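Local coordinates for protein nucleoporin nup120 (Schizosaccharomyces pombe, PDB 4GQ2) that serves as a structural constituent of the nuclear pore complex, whose nucleoporins can both build the pore and dock transiently associated nuclear transport factors, at residues T406-P411 with E421-H426; H892-S897 with K927-E932; K258-D263 with V270-L275; L25-L30 with I105-N110. All blocks are in the same frame, centred on the assembly; numbering follows the deposited sequence.

Contact 1: residues T406-P411 with E421-H426; sequences TFFDVP and EIWLQH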
loop_
_atom_site.group_PDB
_atom_site.type_symbol
_atom_site.label_atom_id
_atom_site.label_comp_id
_atom_site.label_asym_id
_atom_site.label_seq_id
_atom_site.Cartn_x
_atom_site.Cartn_y
_atom_site.Cartn_z
ATOM N N THR A 406 5.112 -6.819 -17.313
ATOM C CA THR A 406 5.906 -7.147 -16.128
ATOM C C THR A 406 6.069 -8.655 -15.957
ATOM O O THR A 406 5.160 -9.430 -16.272
ATOM C CB THR A 406 5.293 -6.559 -14.842
ATOM O OG1 THR A 406 4.033 -7.193 -14.574
ATOM C CG2 THR A 406 5.124 -5.035 -14.967
ATOM N N PHE A 407 7.224 -9.057 -15.428
ATOM C CA PHE A 407 7.635 -10.457 -15.425
ATOM C C PHE A 407 8.521 -10.797 -14.223
ATOM O O PHE A 407 9.369 -10.001 -13.817
ATOM C CB PHE A 407 8.366 -10.758 -16.747
ATOM C CG PHE A 407 9.043 -12.101 -16.793
ATOM C CD1 PHE A 407 8.338 -13.239 -17.183
ATOM C CD2 PHE A 407 10.391 -12.229 -16.464
ATOM C CE1 PHE A 407 8.959 -14.480 -17.228
ATOM C CE2 PHE A 407 11.016 -13.467 -16.505
ATOM C CZ PHE A 407 10.300 -14.592 -16.890
ATOM N N PHE A 408 8.316 -11.985 -13.656
ATOM C CA PHE A 408 9.249 -12.545 -12.674
ATOM C C PHE A 408 9.266 -14.078 -12.712
ATOM O O PHE A 408 8.266 -14.704 -13.043
ATOM C CB PHE A 408 8.947 -12.037 -11.263
ATOM C CG PHE A 408 7.599 -12.452 -10.730
ATOM C CD1 PHE A 408 6.451 -11.729 -11.053
ATOM C CD2 PHE A 408 7.480 -13.556 -9.881
ATOM C CE1 PHE A 408 5.210 -12.111 -10.554
ATOM C CE2 PHE A 408 6.242 -13.941 -9.379
ATOM C CZ PHE A 408 5.108 -13.214 -9.711
ATOM N N ASP A 409 10.409 -14.673 -12.387
ATOM C CA ASP A 409 10.502 -16.121 -12.261
ATOM C C ASP A 409 9.833 -16.562 -10.965
ATOM O O ASP A 409 9.697 -15.772 -10.029
ATOM C CB ASP A 409 11.961 -16.586 -12.280
ATOM C CG ASP A 409 12.623 -16.400 -13.634
ATOM O OD1 ASP A 409 11.912 -16.188 -14.642
ATOM O OD2 ASP A 409 13.868 -16.469 -13.687
ATOM N N VAL A 410 9.411 -17.821 -10.932
ATOM C CA VAL A 410 8.833 -18.419 -9.748
ATOM C C VAL A 410 9.809 -18.249 -8.576
ATOM O O VAL A 410 10.961 -18.667 -8.674
ATOM C CB VAL A 410 8.482 -19.904 -10.011
ATOM C CG1 VAL A 410 8.301 -20.670 -8.712
ATOM C CG2 VAL A 410 7.225 -20.007 -10.868
ATOM N N PRO A 411 9.354 -17.602 -7.479
ATOM C CA PRO A 411 10.228 -17.303 -6.344
ATOM C C PRO A 411 10.889 -18.538 -5.747
ATOM O O PRO A 411 10.214 -19.538 -5.485
ATOM C CB PRO A 411 9.289 -16.666 -5.302
ATOM C CG PRO A 411 7.911 -16.697 -5.887
ATOM C CD PRO A 411 8.043 -16.930 -7.357
ATOM N N GLU A 421 0.998 -13.618 -3.532
ATOM C CA GLU A 421 1.365 -12.356 -2.874
ATOM C C GLU A 421 1.923 -11.337 -3.864
ATOM O O GLU A 421 1.476 -10.187 -3.889
ATOM C CB GLU A 421 2.381 -12.587 -1.762
ATOM C CG GLU A 421 1.875 -13.433 -0.606
ATOM C CD GLU A 421 2.989 -14.263 0.012
ATOM O OE1 GLU A 421 3.165 -15.456 -0.375
ATOM O OE2 GLU A 421 3.698 -13.712 0.879
ATOM N N ILE A 422 2.873 -11.768 -4.691
ATOM C CA ILE A 422 3.552 -10.867 -5.635
ATOM C C ILE A 422 2.624 -10.355 -6.733
ATOM O O ILE A 422 2.590 -9.148 -7.007
ATOM C CB ILE A 422 4.807 -11.517 -6.253
ATOM C CG1 ILE A 422 5.827 -11.863 -5.156
ATOM C CG2 ILE A 422 5.417 -10.599 -7.305
ATOM C CD1 ILE A 422 6.880 -12.869 -5.586
ATOM N N TRP A 423 1.861 -11.260 -7.343
ATOM C CA TRP A 423 0.898 -10.863 -8.384
ATOM C C TRP A 423 -0.206 -9.982 -7.864
ATOM O O TRP A 423 -0.624 -9.047 -8.535
ATOM C CB TRP A 423 0.311 -12.082 -9.078
ATOM C CG TRP A 423 1.091 -12.532 -10.287
ATOM C CD1 TRP A 423 1.788 -13.726 -10.456
ATOM C CD2 TRP A 423 1.260 -11.809 -11.559
ATOM N NE1 TRP A 423 2.363 -13.787 -11.709
ATOM C CE2 TRP A 423 2.089 -12.671 -12.416
ATOM C CE3 TRP A 423 0.837 -10.578 -12.049
ATOM C CZ2 TRP A 423 2.463 -12.293 -13.696
ATOM C CZ3 TRP A 423 1.218 -10.211 -13.347
ATOM C CH2 TRP A 423 2.010 -11.052 -14.149
ATOM N N LEU A 424 -0.688 -10.271 -6.660
ATOM C CA LEU A 424 -1.742 -9.473 -6.045
ATOM C C LEU A 424 -1.240 -8.050 -5.796
ATOM O O LEU A 424 -1.922 -7.083 -6.139
ATOM C CB LEU A 424 -2.204 -10.113 -4.741
ATOM C CG LEU A 424 -3.448 -9.565 -4.050
ATOM C CD1 LEU A 424 -4.696 -9.963 -4.826
ATOM C CD2 LEU A 424 -3.524 -10.060 -2.609
ATOM N N GLN A 425 -0.043 -7.927 -5.221
ATOM C CA GLN A 425 0.568 -6.615 -5.029
ATOM C C GLN A 425 0.653 -5.835 -6.337
ATOM O O GLN A 425 0.219 -4.686 -6.405
ATOM C CB GLN A 425 1.954 -6.724 -4.393
ATOM C CG GLN A 425 1.980 -6.341 -2.921
ATOM C CD GLN A 425 3.074 -5.331 -2.585
ATOM O OE1 GLN A 425 3.236 -4.936 -1.430
ATOM N NE2 GLN A 425 3.822 -4.902 -3.598
ATOM N N HIS A 426 1.177 -6.483 -7.372
ATOM C CA HIS A 426 1.341 -5.869 -8.679
ATOM C C HIS A 426 0.051 -5.380 -9.296
ATOM O O HIS A 426 -0.004 -4.280 -9.842
ATOM C CB HIS A 426 2.053 -6.826 -9.634
ATOM C CG HIS A 426 2.107 -6.327 -11.055
ATOM N ND1 HIS A 426 1.222 -6.715 -11.992
ATOM C CD2 HIS A 426 2.958 -5.413 -11.672
ATOM C CE1 HIS A 426 1.498 -6.094 -13.153
ATOM N NE2 HIS A 426 2.561 -5.298 -12.956
#
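F408 is the centre of this contact. It holds its CG in the crowded position between backbone N and carbonyl carbon (chi1 64°), which drives the ring at helix 419-428. Its tip, CZ, comes to 3.4 Å from W423 CD1, so the tip and CE1 sit over one face of the indole near its pyrrole rim, while the indole meets the phenyl at its edge. The ring planes cross obliquely at 49°. Y500 meets both rings edge-to-face and takes a hydrogen bond from F408 N.

Aliphatic contacts flank the rings. I422 CG2 makes a CH-pi contact over one face of F408, 3.8 Å from the ring centroid, and I422 CD1 meets P411 CG tip to tip at 4.0 Å. Here a loop folds back on the helix it leads into, in the Nup120/160 beta-propeller region. W423 continues onto helix 492-515, where its ring lies parallel to that of W503.

The polar approach is at the exposed end of the run. H426 CG is anti to its backbone N (chi1 173°), carrying the imidazole out to T406, whose OG1 stands over one ring face, 2.9 Å from H426 NE2.

Contact 2: residues H892-S897 with K927-E932; sequences HQNLLS and KETDDE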
loop_
_atom_site.group_PDB
_atom_site.type_symbol
_atom_site.label_atom_id
_atom_site.label_comp_id
_atom_site.label_asym_id
_atom_site.label_seq_id
_atom_site.Cartn_x
_atom_site.Cartn_y
_atom_site.Cartn_z
ATOM N N HIS A 892 9.709 17.191 37.991
ATOM C CA HIS A 892 10.777 16.605 37.176
ATOM C C HIS A 892 11.910 16.035 37.994
ATOM O O HIS A 892 13.088 16.150 37.640
ATOM C CB HIS A 892 11.252 17.599 36.118
ATOM C CG HIS A 892 10.143 18.081 35.214
ATOM N ND1 HIS A 892 9.964 17.606 33.970
ATOM C CD2 HIS A 892 9.117 18.998 35.436
ATOM C CE1 HIS A 892 8.893 18.201 33.412
ATOM N NE2 HIS A 892 8.375 19.052 34.311
ATOM N N GLN A 893 11.532 15.390 39.095
ATOM C CA GLN A 893 12.461 14.737 40.003
ATOM C C GLN A 893 12.035 13.286 40.116
ATOM O O GLN A 893 10.852 12.970 39.928
ATOM C CB GLN A 893 12.361 15.378 41.386
ATOM C CG GLN A 893 13.691 15.756 42.010
ATOM C CD GLN A 893 14.002 17.231 41.846
ATOM O OE1 GLN A 893 14.084 17.964 42.831
ATOM N NE2 GLN A 893 14.163 17.678 40.601
ATOM N N ASN A 894 12.993 12.414 40.436
ATOM C CA ASN A 894 12.752 10.972 40.535
ATOM C C ASN A 894 12.116 10.455 39.252
ATOM O O ASN A 894 11.037 9.853 39.265
ATOM C CB ASN A 894 11.851 10.644 41.731
ATOM C CG ASN A 894 12.542 10.836 43.066
ATOM O OD1 ASN A 894 13.649 10.347 43.286
ATOM N ND2 ASN A 894 11.869 11.523 43.981
ATOM N N LEU A 895 12.789 10.712 38.140
ATOM C CA LEU A 895 12.200 10.465 36.833
ATOM C C LEU A 895 12.082 8.970 36.519
ATOM O O LEU A 895 11.093 8.545 35.929
ATOM C CB LEU A 895 12.952 11.238 35.745
ATOM C CG LEU A 895 12.886 12.770 35.845
ATOM C CD1 LEU A 895 13.856 13.449 34.876
ATOM C CD2 LEU A 895 11.467 13.283 35.629
ATOM N N LEU A 896 13.062 8.176 36.946
ATOM C CA LEU A 896 12.984 6.726 36.776
ATOM C C LEU A 896 11.688 6.224 37.383
ATOM O O LEU A 896 10.919 5.531 36.716
ATOM C CB LEU A 896 14.178 5.997 37.410
ATOM C CG LEU A 896 14.859 4.879 36.593
ATOM C CD1 LEU A 896 15.571 3.871 37.489
ATOM C CD2 LEU A 896 13.903 4.158 35.648
ATOM N N SER A 897 11.450 6.596 38.642
ATOM C CA SER A 897 10.233 6.217 39.361
ATOM C C SER A 897 8.976 6.669 38.634
ATOM O O SER A 897 8.014 5.897 38.519
ATOM C CB SER A 897 10.243 6.781 40.784
ATOM O OG SER A 897 11.118 6.043 41.617
ATOM N N LYS A 927 13.160 5.315 43.704
ATOM C CA LYS A 927 13.243 6.680 44.237
ATOM C C LYS A 927 14.680 7.016 44.619
ATOM O O LYS A 927 15.387 6.184 45.193
ATOM C CB LYS A 927 12.322 6.859 45.451
ATOM C CG LYS A 927 10.880 6.408 45.231
ATOM C CD LYS A 927 9.924 6.960 46.282
ATOM C CE LYS A 927 10.126 6.338 47.660
ATOM N NZ LYS A 927 9.337 5.089 47.862
ATOM N N GLU A 928 15.113 8.226 44.277
ATOM C CA GLU A 928 16.460 8.688 44.615
ATOM C C GLU A 928 16.434 9.912 45.542
ATOM O O GLU A 928 17.440 10.250 46.166
ATOM C CB GLU A 928 17.264 8.977 43.342
ATOM C CG GLU A 928 16.784 10.188 42.551
ATOM C CD GLU A 928 17.342 10.244 41.141
ATOM O OE1 GLU A 928 18.327 9.528 40.849
ATOM O OE2 GLU A 928 16.794 11.015 40.322
ATOM N N THR A 929 15.270 10.551 45.633
ATOM C CA THR A 929 15.100 11.816 46.342
ATOM C C THR A 929 13.744 11.832 47.047
ATOM O O THR A 929 12.745 11.382 46.487
ATOM C CB THR A 929 15.225 13.002 45.360
ATOM O OG1 THR A 929 16.606 13.202 45.044
ATOM C CG2 THR A 929 14.653 14.297 45.938
ATOM N N ASP A 930 13.722 12.348 48.274
ATOM C CA ASP A 930 12.503 12.417 49.083
ATOM C C ASP A 930 11.405 13.247 48.425
ATOM O O ASP A 930 11.632 14.383 48.007
ATOM C CB ASP A 930 12.810 12.956 50.482
ATOM C CG ASP A 930 13.753 12.050 51.261
ATOM O OD1 ASP A 930 14.908 11.861 50.820
ATOM O OD2 ASP A 930 13.341 11.525 52.316
ATOM N N ASP A 931 10.229 12.636 48.316
ATOM C CA ASP A 931 9.012 13.270 47.819
ATOM C C ASP A 931 7.862 12.471 48.421
ATOM O O ASP A 931 7.634 11.317 48.045
ATOM C CB ASP A 931 8.961 13.232 46.281
ATOM C CG ASP A 931 7.816 14.064 45.694
ATOM O OD1 ASP A 931 6.669 13.989 46.193
ATOM O OD2 ASP A 931 8.063 14.783 44.701
ATOM N N GLU A 932 7.159 13.072 49.374
ATOM C CA GLU A 932 6.072 12.380 50.064
ATOM C C GLU A 932 4.888 12.182 49.123
ATOM O O GLU A 932 4.236 11.135 49.134
ATOM C CB GLU A 932 5.648 13.150 51.323
ATOM C CG GLU A 932 4.763 12.354 52.277
ATOM C CD GLU A 932 4.260 13.165 53.462
ATOM O OE1 GLU A 932 4.129 14.407 53.348
ATOM O OE2 GLU A 932 3.985 12.549 54.516
HETATM O O HOH W 1 15.379 9.046 38.686
#
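With CG anti to the carbonyl carbon (chi1 -71°) and the amide turned by a chi2 of -50°, N894 projects its carboxamide into the bend at 927-932 and grips the backbone there with three hydrogen bonds. Two converge on OD1: E928 N donates to N894 OD1 at 2.8 Å from above the carbonyl plane, and T929 N reaches N894 OD1 at 2.9 Å, in that plane and on a lone pair, though its N-H is less straight (132°). The other branch gives back: N894 ND2 donates to T929 O at 2.7 Å, with the acceptor near the amide plane. Both branches are thus engaged, which fixes the flip of this buried amide. S897 OG lies beside K927 but is bonded to A923 O. A water accepts from L896 N at 3.0 Å and donates weakly to E928 OE2. N894 holds the N-cap position of helix 895-909, yet its side chain serves the neighbouring turn instead, joining that helix start to the link between helices 913-925 and 932-949 in the alpha-helical HEAT-repeat region.

Contact 3: residues K258-D263 with V270-L275; sequences KLKVLD and VETIEL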
loop_
_atom_site.group_PDB
_atom_site.type_symbol
_atom_site.label_atom_id
_atom_site.label_comp_id
_atom_site.label_asym_id
_atom_site.label_seq_id
_atom_site.Cartn_x
_atom_site.Cartn_y
_atom_site.Cartn_z
ATOM N N LYS A 258 -15.688 31.246 -40.941
ATOM C CA LYS A 258 -15.867 32.630 -40.514
ATOM C C LYS A 258 -15.758 32.779 -38.992
ATOM O O LYS A 258 -16.463 32.107 -38.238
ATOM C CB LYS A 258 -17.216 33.180 -40.989
ATOM C CG LYS A 258 -17.177 33.979 -42.282
ATOM C CD LYS A 258 -17.509 33.128 -43.493
ATOM C CE LYS A 258 -17.765 33.998 -44.712
ATOM N NZ LYS A 258 -17.885 33.182 -45.948
ATOM N N LEU A 259 -14.874 33.670 -38.552
ATOM C CA LEU A 259 -14.731 33.986 -37.134
ATOM C C LEU A 259 -15.663 35.142 -36.763
ATOM O O LEU A 259 -15.421 36.290 -37.141
ATOM C CB LEU A 259 -13.268 34.311 -36.796
ATOM C CG LEU A 259 -12.840 34.459 -35.328
ATOM C CD1 LEU A 259 -13.160 33.223 -34.494
ATOM C CD2 LEU A 259 -11.356 34.786 -35.236
ATOM N N LYS A 260 -16.722 34.822 -36.024
ATOM C CA LYS A 260 -17.788 35.773 -35.714
ATOM C C LYS A 260 -17.837 36.140 -34.236
ATOM O O LYS A 260 -17.653 35.288 -33.362
ATOM C CB LYS A 260 -19.150 35.201 -36.121
ATOM C CG LYS A 260 -19.161 34.476 -37.459
ATOM C CD LYS A 260 -20.574 34.142 -37.909
ATOM C CE LYS A 260 -20.546 33.497 -39.287
ATOM N NZ LYS A 260 -21.905 33.283 -39.856
ATOM N N VAL A 261 -18.101 37.415 -33.971
ATOM C CA VAL A 261 -18.341 37.901 -32.613
ATOM C C VAL A 261 -19.812 38.280 -32.464
ATOM O O VAL A 261 -20.293 39.196 -33.137
ATOM C CB VAL A 261 -17.468 39.124 -32.281
ATOM C CG1 VAL A 261 -17.572 39.467 -30.802
ATOM C CG2 VAL A 261 -16.024 38.867 -32.670
ATOM N N LEU A 262 -20.522 37.566 -31.593
ATOM C CA LEU A 262 -21.936 37.830 -31.346
ATOM C C LEU A 262 -22.117 38.632 -30.064
ATOM O O LEU A 262 -21.643 38.229 -28.998
ATOM C CB LEU A 262 -22.719 36.521 -31.250
ATOM C CG LEU A 262 -24.243 36.646 -31.287
ATOM C CD1 LEU A 262 -24.747 36.635 -32.724
ATOM C CD2 LEU A 262 -24.890 35.526 -30.487
ATOM N N ASP A 263 -22.799 39.768 -30.168
ATOM C CA ASP A 263 -23.055 40.597 -28.998
ATOM C C ASP A 263 -24.335 40.133 -28.320
ATOM O O ASP A 263 -25.429 40.305 -28.858
ATOM C CB ASP A 263 -23.143 42.075 -29.376
ATOM C CG ASP A 263 -23.272 42.985 -28.170
ATOM O OD1 ASP A 263 -22.687 42.682 -27.109
ATOM O OD2 ASP A 263 -23.964 44.016 -28.284
ATOM N N VAL A 270 -21.563 41.549 -34.477
ATOM C CA VAL A 270 -20.899 42.849 -34.509
ATOM C C VAL A 270 -19.694 42.821 -35.438
ATOM O O VAL A 270 -19.336 43.841 -36.031
ATOM C CB VAL A 270 -20.412 43.293 -33.110
ATOM C CG1 VAL A 270 -20.323 44.813 -33.035
ATOM C CG2 VAL A 270 -21.336 42.773 -32.022
ATOM N N GLU A 271 -19.071 41.652 -35.553
ATOM C CA GLU A 271 -17.841 41.519 -36.321
ATOM C C GLU A 271 -17.704 40.117 -36.896
ATOM O O GLU A 271 -18.069 39.132 -36.259
ATOM C CB GLU A 271 -16.634 41.870 -35.446
ATOM C CG GLU A 271 -15.618 42.776 -36.129
ATOM C CD GLU A 271 -14.409 42.034 -36.656
ATOM O OE1 GLU A 271 -14.534 40.837 -36.991
ATOM O OE2 GLU A 271 -13.328 42.657 -36.736
ATOM N N THR A 272 -17.184 40.047 -38.114
ATOM C CA THR A 272 -17.006 38.790 -38.823
ATOM C C THR A 272 -15.705 38.869 -39.602
ATOM O O THR A 272 -15.379 39.916 -40.159
ATOM C CB THR A 272 -18.161 38.540 -39.809
ATOM O OG1 THR A 272 -19.398 38.954 -39.216
ATOM C CG2 THR A 272 -18.247 37.075 -40.185
ATOM N N ILE A 273 -14.957 37.769 -39.625
ATOM C CA ILE A 273 -13.742 37.677 -40.429
ATOM C C ILE A 273 -13.734 36.360 -41.189
ATOM O O ILE A 273 -13.892 35.296 -40.592
ATOM C CB ILE A 273 -12.463 37.755 -39.570
ATOM C CG1 ILE A 273 -12.457 39.019 -38.711
ATOM C CG2 ILE A 273 -11.218 37.693 -40.450
ATOM C CD1 ILE A 273 -11.469 38.970 -37.568
ATOM N N GLU A 274 -13.555 36.435 -42.504
ATOM C CA GLU A 274 -13.336 35.235 -43.299
ATOM C C GLU A 274 -11.889 34.785 -43.137
ATOM O O GLU A 274 -10.958 35.574 -43.304
ATOM C CB GLU A 274 -13.678 35.466 -44.777
ATOM C CG GLU A 274 -13.434 34.252 -45.667
ATOM C CD GLU A 274 -14.248 34.271 -46.946
ATOM O OE1 GLU A 274 -14.199 35.281 -47.681
ATOM O OE2 GLU A 274 -14.931 33.261 -47.223
ATOM N N LEU A 275 -11.719 33.514 -42.792
ATOM C CA LEU A 275 -10.399 32.908 -42.668
ATOM C C LEU A 275 -10.057 32.146 -43.943
ATOM O O LEU A 275 -10.900 32.010 -44.837
ATOM C CB LEU A 275 -10.355 31.965 -41.461
ATOM C CG LEU A 275 -10.939 32.447 -40.128
ATOM C CD1 LEU A 275 -11.143 31.270 -39.187
ATOM C CD2 LEU A 275 -10.075 33.524 -39.479
#
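Four backbone hydrogen bonds join the two strands. L259 and I273 form a hydrogen-bonded pair that exchanges both bonds: L259 N gives to I273 O at 2.8 Å, in the carbonyl plane, and I273 N returns to L259 O at 2.9 Å from above the plane. V261 N donates to E271 O at 2.9 Å, almost straight (173°), whereas V270 N approaches V261 O at 3.0 Å nearly along the C=O axis, so V270 and E271 together face V261, a classic beta bulge.

Side chains alternate between the faces. On the face of K258, K260, T272 and E274, T272 CG2, anti to its backbone N, touches CG of both lysines, at 3.9 Å from K258 CG. The K258 chain bends at chi2 (95°) then runs alongside E274, putting K258 NZ 3.2 Å from E274 OE2, met from above the carboxylate plane, in a salt bridge. NZ also pairs with D256, and F217 adds a cation-pi contact.

The strands are the third and fourth of a four-stranded antiparallel sheet, a beta hairpin within a propeller blade. Strand 249-254 bonds to the other edge of 258-263, through K260 with M252 and L262 with L250. On the opposite face L259, V261 and I273 pack against V326 of strand 324-328, from the next sheet. L275 CD2 turns back to L259 CB at 4.2 Å and meets L300 and Y302 of strand 297-302.

Contact 4: residues L25-L30 with I105-N110; sequences LWVPAL and IHFPSN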
loop_
_atom_site.group_PDB
_atom_site.type_symbol
_atom_site.label_atom_id
_atom_site.label_comp_id
_atom_site.label_asym_id
_atom_site.label_seq_id
_atom_site.Cartn_x
_atom_site.Cartn_y
_atom_site.Cartn_z
ATOM N N LEU A 25 -28.832 9.851 -7.889
ATOM C CA LEU A 25 -30.010 10.655 -8.189
ATOM C C LEU A 25 -30.632 10.275 -9.527
ATOM O O LEU A 25 -29.930 9.854 -10.449
ATOM C CB LEU A 25 -29.649 12.129 -8.216
ATOM C CG LEU A 25 -28.989 12.780 -7.008
ATOM C CD1 LEU A 25 -28.845 14.276 -7.270
ATOM C CD2 LEU A 25 -29.811 12.526 -5.755
ATOM N N TRP A 26 -31.952 10.425 -9.614
ATOM C CA TRP A 26 -32.705 10.233 -10.857
ATOM C C TRP A 26 -33.441 11.491 -11.183
ATOM O O TRP A 26 -34.175 12.023 -10.341
ATOM C CB TRP A 26 -33.711 9.097 -10.713
ATOM C CG TRP A 26 -33.094 7.725 -10.771
ATOM C CD1 TRP A 26 -33.092 6.840 -11.846
ATOM C CD2 TRP A 26 -32.354 7.033 -9.706
ATOM N NE1 TRP A 26 -32.426 5.681 -11.528
ATOM C CE2 TRP A 26 -31.958 5.730 -10.261
ATOM C CE3 TRP A 26 -31.993 7.348 -8.399
ATOM C CZ2 TRP A 26 -31.237 4.803 -9.521
ATOM C CZ3 TRP A 26 -31.269 6.401 -7.661
ATOM C CH2 TRP A 26 -30.902 5.159 -8.209
ATOM N N VAL A 27 -33.252 11.986 -12.406
ATOM C CA VAL A 27 -33.999 13.153 -12.885
ATOM C C VAL A 27 -35.482 12.773 -13.025
ATOM O O VAL A 27 -35.789 11.609 -13.323
ATOM C CB VAL A 27 -33.429 13.720 -14.211
ATOM C CG1 VAL A 27 -31.979 14.153 -14.030
ATOM C CG2 VAL A 27 -33.544 12.714 -15.347
ATOM N N PRO A 28 -36.401 13.728 -12.766
ATOM C CA PRO A 28 -37.837 13.449 -12.900
ATOM C C PRO A 28 -38.188 12.889 -14.281
ATOM O O PRO A 28 -37.688 13.390 -15.294
ATOM C CB PRO A 28 -38.477 14.827 -12.704
ATOM C CG PRO A 28 -37.519 15.548 -11.824
ATOM C CD PRO A 28 -36.160 15.101 -12.281
ATOM N N ALA A 29 -39.021 11.849 -14.309
ATOM C CA ALA A 29 -39.414 11.195 -15.561
ATOM C C ALA A 29 -40.434 12.017 -16.361
ATOM O O ALA A 29 -41.327 12.647 -15.788
ATOM C CB ALA A 29 -39.950 9.797 -15.286
ATOM N N LEU A 30 -40.281 12.009 -17.683
ATOM C CA LEU A 30 -41.204 12.691 -18.596
ATOM C C LEU A 30 -41.814 11.713 -19.606
ATOM O O LEU A 30 -41.459 10.532 -19.625
ATOM C CB LEU A 30 -40.510 13.869 -19.293
ATOM C CG LEU A 30 -40.743 15.274 -18.712
ATOM C CD1 LEU A 30 -40.215 15.435 -17.291
ATOM C CD2 LEU A 30 -40.129 16.328 -19.620
ATOM N N ILE A 105 -25.807 10.753 -11.374
ATOM C CA ILE A 105 -27.106 11.211 -11.840
ATOM C C ILE A 105 -27.535 10.335 -13.004
ATOM O O ILE A 105 -26.809 10.199 -13.983
ATOM C CB ILE A 105 -27.039 12.692 -12.271
ATOM C CG1 ILE A 105 -26.635 13.555 -11.074
ATOM C CG2 ILE A 105 -28.375 13.158 -12.832
ATOM C CD1 ILE A 105 -26.165 14.956 -11.400
ATOM N N HIS A 106 -28.711 9.731 -12.884
ATOM C CA HIS A 106 -29.251 8.871 -13.937
ATOM C C HIS A 106 -30.237 9.624 -14.770
ATOM O O HIS A 106 -30.997 10.457 -14.255
ATOM C CB HIS A 106 -29.933 7.637 -13.361
ATOM C CG HIS A 106 -29.054 6.815 -12.459
ATOM N ND1 HIS A 106 -28.393 5.723 -12.893
ATOM C CD2 HIS A 106 -28.751 6.952 -11.106
ATOM C CE1 HIS A 106 -27.700 5.188 -11.871
ATOM N NE2 HIS A 106 -27.918 5.943 -10.777
ATOM N N PHE A 107 -30.223 9.320 -16.068
ATOM C CA PHE A 107 -31.068 9.959 -17.064
ATOM C C PHE A 107 -31.864 8.895 -17.809
ATOM O O PHE A 107 -31.438 7.738 -17.855
ATOM C CB PHE A 107 -30.203 10.738 -18.056
ATOM C CG PHE A 107 -29.580 11.973 -17.479
ATOM C CD1 PHE A 107 -28.382 11.903 -16.771
ATOM C CD2 PHE A 107 -30.187 13.216 -17.647
ATOM C CE1 PHE A 107 -27.807 13.047 -16.243
ATOM C CE2 PHE A 107 -29.616 14.365 -17.116
ATOM C CZ PHE A 107 -28.426 14.279 -16.414
ATOM N N PRO A 108 -33.025 9.276 -18.387
ATOM C CA PRO A 108 -33.833 8.339 -19.178
ATOM C C PRO A 108 -33.244 8.123 -20.565
ATOM O O PRO A 108 -33.612 7.166 -21.255
ATOM C CB PRO A 108 -35.194 9.043 -19.298
ATOM C CG PRO A 108 -35.126 10.264 -18.442
ATOM C CD PRO A 108 -33.675 10.595 -18.284
ATOM N N SER A 109 -32.344 9.022 -20.960
ATOM C CA SER A 109 -31.625 8.942 -22.228
ATOM C C SER A 109 -30.194 9.450 -22.046
ATOM O O SER A 109 -29.943 10.282 -21.171
ATOM C CB SER A 109 -32.352 9.776 -23.281
ATOM O OG SER A 109 -31.497 10.109 -24.356
ATOM N N ASN A 110 -29.271 8.959 -22.877
ATOM C CA ASN A 110 -27.861 9.340 -22.808
ATOM C C ASN A 110 -27.627 10.838 -22.981
ATOM O O ASN A 110 -28.127 11.437 -23.930
ATOM C CB ASN A 110 -27.033 8.572 -23.854
ATOM C CG ASN A 110 -26.597 7.193 -23.372
ATOM O OD1 ASN A 110 -26.334 6.986 -22.189
ATOM N ND2 ASN A 110 -26.506 6.244 -24.295
#
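A short parallel pairing marks this contact, where strand 21-26 lies along strand 101-106 at the edge of a mixed five-stranded sheet. H106 N donates to L25 O at 2.7 Å, and V27 N reaches H106 O at 3.3 Å but nearly straight (175°). W26 and H106 stand side by side on one face, both with CG anti to the carbonyl carbon, and their rings form an offset stack with planes at 12° and centroids 4.3 Å apart. H106 CD2 lies 3.5 Å from W26 CE2, while H106 CB sits over the five-membered ring as a CH-pi donor. Just past the strand, V27 divides its branches: CG2 meets P108 CD at 3.6 Å, and CG1 rests over one face of the F107 ring and 3.9 Å from I105 CG2, on the side of L25 and I105. F107 meets Y139 of strand 138-143 edge-to-face. The two backbone bonds set the parallel register that lets indole and imidazole stack, with V27, I105, F107 and P108 packed on the buried side.

In the fold
From the N terminus, contact 4 comes first: 25-30 pairs with 105-110, closing a loop of 74 residues that holds the helix 46-55 and further strands of the same sheet. Contact 3 follows, a tight hairpin with six intervening residues joining the last two strands of a propeller blade, its centre about 38 Å from that of contact 4. Contact 1 then closes a nine-residue connection and ties a loop to helix 419-428; it lies on the opposite side of the chain's centre from contact 3. Last is contact 2, bridging 29 mostly helical residues in the HEAT-repeat region, about 72 Å from contact 3 at the nearest atoms. All four close in series, none nesting, crossing or touching another.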